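Local coordinates for protein enoyl CoA hydratase/isomerase (Crotonase) (Legionella pneumophila subsp. pneumophila, PDB 3I47) that probably acts as an enoyl-CoA hydratase or isomerase of the crotonase family, adding water to, or shifting, the double bond of enoyl-CoA thioesters, at residues R50-K55 with S96-P101; K100-M105 with A120-I125. All coordinates share one frame; numbering follows the deposited sequence.

Contact 1 (R50-K55 with S96-P101); sequences RVIVLK and SQSPKP
Ile-52 and Pro-101 join a backbone contact at the entry to the parallel part of the central sheet of the crotonase fold, where the loop leaving helix 78-97 comes down beside the start of strand 51-56. This is the closing step of a beta-alpha-beta crossover: one strand, a long helical excursion, then the neighbouring strand in the same direction. A single hydrogen bond crosses the gap, from Ile-52 N to Pro-101 O at 3.0 Å, nearly straight at 173°.

Just before it, Arg-50 O faces the loop and is lined by carbon: Pro-101 CD lies 3.3 Å from that oxygen, and Lys-100 CB approaches it as well. Beyond CG the Lys-100 chain is extended, carrying NZ to the carbonyl oxygens of Val-49, just before Arg-50, and of Ala-43 in the last turn of helix 30-45. Arg-50 turns its guanidinium the other way, to the backbone oxygens of Ser-201 and Trp-259.

The proline ring meets Val-51 loosely, through CG2 of the valine, and Ile-200 of helix 189-201 touches both side chains. Ile-52 sends CG1 back beside its own backbone N (chi1 -62°), which brings CD1 over to Ser-98, 4.1 Å from OG. That hydroxyl secures the loop within itself: Ser-98 OG donates to Lys-100 O at 2.8 Å, meeting the oxygen 22° from the carbonyl plane.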
loop_
_atom_site.group_PDB
_atom_site.type_symbol
_atom_site.label_atom_id
_atom_site.label_comp_id
_atom_site.label_asym_id
_atom_site.label_seq_id
_atom_site.Cartn_x
_atom_site.Cartn_y
_atom_site.Cartn_z
ATOM N N ARG A 50 3.141 9.143 10.853
ATOM C CA ARG A 50 4.386 8.620 10.301
ATOM C C ARG A 50 4.156 7.442 9.376
ATOM O O ARG A 50 4.933 7.247 8.440
ATOM C CB ARG A 50 5.361 8.199 11.406
ATOM C CG ARG A 50 5.984 9.364 12.160
ATOM C CD ARG A 50 6.935 8.885 13.230
ATOM N NE ARG A 50 7.461 10.017 14.003
ATOM C CZ ARG A 50 8.150 9.899 15.135
ATOM N NH1 ARG A 50 8.409 8.698 15.640
ATOM N NH2 ARG A 50 8.556 10.989 15.773
ATOM N N VAL A 51 3.126 6.640 9.649
ATOM C CA VAL A 51 2.878 5.411 8.868
ATOM C C VAL A 51 1.405 5.396 8.491
ATOM O O VAL A 51 0.565 5.785 9.296
ATOM C CB VAL A 51 3.233 4.139 9.691
ATOM C CG1 VAL A 51 2.879 2.830 8.936
ATOM C CG2 VAL A 51 4.732 4.141 10.089
ATOM N N ILE A 52 1.112 4.964 7.267
ATOM C CA ILE A 52 -0.268 4.888 6.778
ATOM C C ILE A 52 -0.676 3.443 6.540
ATOM O O ILE A 52 0.047 2.700 5.876
ATOM C CB ILE A 52 -0.403 5.697 5.482
ATOM C CG1 ILE A 52 -0.085 7.176 5.766
ATOM C CG2 ILE A 52 -1.826 5.578 4.900
ATOM C CD1 ILE A 52 0.085 8.026 4.507
ATOM N N VAL A 53 -1.833 3.064 7.079
ATOM C CA VAL A 53 -2.393 1.721 6.891
ATOM C C VAL A 53 -3.724 1.797 6.149
ATOM O O VAL A 53 -4.603 2.565 6.531
ATOM C CB VAL A 53 -2.605 0.996 8.256
ATOM C CG1 VAL A 53 -3.315 -0.330 8.077
ATOM C CG2 VAL A 53 -1.270 0.766 8.941
ATOM N N LEU A 54 -3.842 1.019 5.077
ATOM C CA LEU A 54 -5.130 0.806 4.403
ATOM C C LEU A 54 -5.659 -0.558 4.809
ATOM O O LEU A 54 -5.000 -1.576 4.588
ATOM C CB LEU A 54 -4.961 0.836 2.876
ATOM C CG LEU A 54 -4.177 1.985 2.223
ATOM C CD1 LEU A 54 -4.166 1.824 0.689
ATOM C CD2 LEU A 54 -4.714 3.370 2.632
ATOM N N LYS A 55 -6.850 -0.583 5.402
ATOM C CA LYS A 55 -7.449 -1.831 5.855
ATOM C C LYS A 55 -8.935 -1.812 5.595
ATOM O O LYS A 55 -9.433 -0.879 4.970
ATOM C CB LYS A 55 -7.134 -2.101 7.336
ATOM C CG LYS A 55 -7.684 -1.075 8.352
ATOM C CD LYS A 55 -7.223 -1.445 9.768
ATOM C CE LYS A 55 -7.736 -0.483 10.815
ATOM N NZ LYS A 55 -9.209 -0.669 11.034
ATOM N N SER A 96 1.687 5.337 -4.181
ATOM C CA SER A 96 3.078 4.990 -4.553
ATOM C C SER A 96 4.060 6.137 -4.305
ATOM O O SER A 96 5.257 5.908 -4.052
ATOM C CB SER A 96 3.148 4.538 -6.011
ATOM O OG SER A 96 3.019 5.622 -6.909
ATOM N N GLN A 97 3.549 7.362 -4.389
ATOM C CA GLN A 97 4.343 8.582 -4.192
ATOM C C GLN A 97 4.468 9.037 -2.732
ATOM O O GLN A 97 5.213 9.983 -2.445
ATOM C CB GLN A 97 3.759 9.729 -5.021
ATOM C CG GLN A 97 4.009 9.582 -6.518
ATOM C CD GLN A 97 5.464 9.834 -6.886
ATOM O OE1 GLN A 97 6.007 10.911 -6.616
ATOM N NE2 GLN A 97 6.102 8.846 -7.499
ATOM N N SER A 98 3.757 8.385 -1.813
ATOM C CA SER A 98 3.843 8.727 -0.391
ATOM C C SER A 98 5.288 8.650 0.089
ATOM O O SER A 98 5.914 7.608 -0.073
ATOM C CB SER A 98 3.034 7.740 0.447
ATOM O OG SER A 98 3.235 7.989 1.842
ATOM N N PRO A 99 5.805 9.728 0.704
ATOM C CA PRO A 99 7.149 9.620 1.304
ATOM C C PRO A 99 7.121 8.777 2.575
ATOM O O PRO A 99 8.163 8.255 2.991
ATOM C CB PRO A 99 7.521 11.066 1.660
ATOM C CG PRO A 99 6.441 11.926 1.124
ATOM C CD PRO A 99 5.242 11.084 0.796
ATOM N N LYS A 100 5.949 8.676 3.198
ATOM C CA LYS A 100 5.764 7.869 4.413
ATOM C C LYS A 100 5.508 6.393 4.069
ATOM O O LYS A 100 4.934 6.082 3.009
ATOM C CB LYS A 100 4.579 8.406 5.228
ATOM C CG LYS A 100 4.706 9.887 5.546
ATOM C CD LYS A 100 3.494 10.420 6.273
ATOM C CE LYS A 100 3.721 11.891 6.552
ATOM N NZ LYS A 100 2.632 12.527 7.336
ATOM N N PRO A 101 5.914 5.471 4.965
ATOM C CA PRO A 101 5.620 4.042 4.753
ATOM C C PRO A 101 4.127 3.785 4.627
ATOM O O PRO A 101 3.327 4.354 5.379
ATOM C CB PRO A 101 6.130 3.369 6.025
ATOM C CG PRO A 101 7.147 4.328 6.581
ATOM C CD PRO A 101 6.731 5.708 6.174
#

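Contact 2 (K100-M105 with A120-I125)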
loop_
_atom_site.group_PDB
_atom_site.type_symbol
_atom_site.label_atom_id
_atom_site.label_comp_id
_atom_site.label_asym_id
_atom_site.label_seq_id
_atom_site.Cartn_x
_atom_site.Cartn_y
_atom_site.Cartn_z
ATOM N N LYS A 100 5.949 8.676 3.198
ATOM C CA LYS A 100 5.764 7.869 4.413
ATOM C C LYS A 100 5.508 6.393 4.069
ATOM O O LYS A 100 4.934 6.082 3.009
ATOM C CB LYS A 100 4.579 8.406 5.228
ATOM C CG LYS A 100 4.706 9.887 5.546
ATOM C CD LYS A 100 3.494 10.420 6.273
ATOM C CE LYS A 100 3.721 11.891 6.552
ATOM N NZ LYS A 100 2.632 12.527 7.336
ATOM N N PRO A 101 5.914 5.471 4.965
ATOM C CA PRO A 101 5.620 4.042 4.753
ATOM C C PRO A 101 4.127 3.785 4.627
ATOM O O PRO A 101 3.327 4.354 5.379
ATOM C CB PRO A 101 6.130 3.369 6.025
ATOM C CG PRO A 101 7.147 4.328 6.581
ATOM C CD PRO A 101 6.731 5.708 6.174
ATOM N N THR A 102 3.766 2.935 3.672
ATOM C CA THR A 102 2.366 2.545 3.460
ATOM C C THR A 102 2.202 1.035 3.596
ATOM O O THR A 102 3.037 0.258 3.113
ATOM C CB THR A 102 1.874 2.976 2.078
ATOM O OG1 THR A 102 2.760 2.471 1.078
ATOM C CG2 THR A 102 1.807 4.497 1.976
ATOM N N ILE A 103 1.118 0.626 4.248
ATOM C CA ILE A 103 0.868 -0.789 4.548
ATOM C C ILE A 103 -0.564 -1.108 4.171
ATOM O O ILE A 103 -1.480 -0.379 4.579
ATOM C CB ILE A 103 1.048 -1.093 6.052
ATOM C CG1 ILE A 103 2.505 -0.874 6.461
ATOM C CG2 ILE A 103 0.607 -2.529 6.380
ATOM C CD1 ILE A 103 2.704 -0.835 7.964
ATOM N N ALA A 104 -0.751 -2.178 3.403
ATOM C CA ALA A 104 -2.106 -2.721 3.139
ATOM C C ALA A 104 -2.354 -3.952 3.998
ATOM O O ALA A 104 -1.490 -4.829 4.073
ATOM C CB ALA A 104 -2.259 -3.084 1.664
ATOM N N MET A 105 -3.521 -4.019 4.639
ATOM C CA MET A 105 -3.866 -5.122 5.536
ATOM C C MET A 105 -5.057 -5.821 4.887
ATOM O O MET A 105 -6.135 -5.220 4.768
ATOM C CB MET A 105 -4.232 -4.579 6.933
ATOM C CG MET A 105 -4.733 -5.622 7.925
ATOM S SD MET A 105 -5.283 -4.954 9.546
ATOM C CE MET A 105 -6.937 -5.609 9.604
ATOM N N ALA A 120 0.415 -1.412 -4.599
ATOM C CA ALA A 120 0.835 -0.019 -4.602
ATOM C C ALA A 120 1.472 0.387 -3.281
ATOM O O ALA A 120 2.332 1.277 -3.243
ATOM C CB ALA A 120 -0.372 0.889 -4.893
ATOM N N CYS A 121 1.016 -0.244 -2.202
ATOM C CA CYS A 121 1.583 0.004 -0.872
ATOM C C CYS A 121 2.994 -0.579 -0.785
ATOM O O CYS A 121 3.338 -1.505 -1.519
ATOM C CB CYS A 121 0.707 -0.614 0.213
ATOM S SG CYS A 121 -0.849 0.286 0.459
ATOM N N ASP A 122 3.798 -0.046 0.128
ATOM C CA ASP A 122 5.157 -0.586 0.319
ATOM C C ASP A 122 5.106 -2.028 0.816
ATOM O O ASP A 122 5.926 -2.864 0.420
ATOM C CB ASP A 122 5.952 0.204 1.356
ATOM C CG ASP A 122 6.198 1.637 0.963
ATOM O OD1 ASP A 122 6.502 1.920 -0.219
ATOM O OD2 ASP A 122 6.112 2.477 1.879
ATOM N N ILE A 123 4.163 -2.288 1.715
ATOM C CA ILE A 123 4.098 -3.542 2.452
ATOM C C ILE A 123 2.651 -4.008 2.450
ATOM O O ILE A 123 1.748 -3.194 2.628
ATOM C CB ILE A 123 4.541 -3.366 3.921
ATOM C CG1 ILE A 123 6.000 -2.890 4.006
ATOM C CG2 ILE A 123 4.336 -4.663 4.717
ATOM C CD1 ILE A 123 6.331 -2.224 5.363
ATOM N N ALA A 124 2.433 -5.303 2.241
ATOM C CA ALA A 124 1.099 -5.868 2.384
ATOM C C ALA A 124 1.152 -7.055 3.336
ATOM O O ALA A 124 2.083 -7.874 3.289
ATOM C CB ALA A 124 0.489 -6.256 1.007
ATOM N N ILE A 125 0.166 -7.106 4.228
ATOM C CA ILE A 125 0.044 -8.130 5.245
ATOM C C ILE A 125 -1.292 -8.809 4.991
ATOM O O ILE A 125 -2.323 -8.126 4.910
ATOM C CB ILE A 125 0.023 -7.493 6.655
ATOM C CG1 ILE A 125 1.324 -6.712 6.936
ATOM C CG2 ILE A 125 -0.208 -8.581 7.731
ATOM C CD1 ILE A 125 1.267 -5.814 8.195
HETATM O O HOH W 1 4.065 4.104 -0.819
#
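Ile-103 lies beside Ile-123 on one face of two neighbouring parallel strands, both side chains pointing the same way, with Ile-103 CG1 set 4.1 Å from Ile-123 CB. Two residues further along, Ile-125 slants across Ile-103, and its CD1 touches Ile-103 CG2 at 3.8 Å. Met-105 starts out on this face too, but its end leads away toward Leu-189 and Thr-193 of helix 189-201, which Ile-125 also meets. On the reverse face the residues are small: Ala-104 CB packs between Ala-124 CB and the sulfur of Cys-121, the latter at 3.8 Å. Cys-121 SG stands beside its own backbone N (chi1 -72°), which swings it over the Ala-104 amide.

The backbone ladder runs from Ile-123 N to Thr-102 O, then from Ala-104 N to Ile-123 O and from Ile-125 N to Ala-104 O, the last two both 2.8 Å.

At the strand entrance side chains take over. Asp-122 OD2 accepts a hydrogen bond from Thr-102 N at 3.0 Å, from above the carboxylate plane, and in return Thr-102 OG1 accepts one from Asp-122 N at 2.9 Å. The reciprocal pair thus grips both residues. A water 2.8 Å from Thr-102 OG1 makes a weak bond to Asp-122 OD1, while OD2 also forms a salt bridge with Lys-212, probably balancing the acid's charge. From strand 102-106 the chain passes strand 109-111 and helix 113-120 and returns as the next parallel strand, one beta-alpha-beta connection of the central crotonase sheet.

In the fold
The two contacts sit about 6 Å apart, centre to centre, close to the centre of the folded chain, and Lys-100 and Pro-101 belong to both. Along the chain, strand 51-56 comes first, helix 78-97 leads into strand 102-106, and helix 113-120 then delivers strand 123-127. Strand 102-106 therefore lies between the other two in the sheet: contact 1 pairs its approach with the earlier strand, and contact 2 pairs it with the later one. Probable backbone bonds between Ile-103 and both Ile-52 and Leu-54 continue the first pairing, and Leu-54 packs on Cys-121 across the middle strand. Together they join three successive parallel strands of the buried crotonase core.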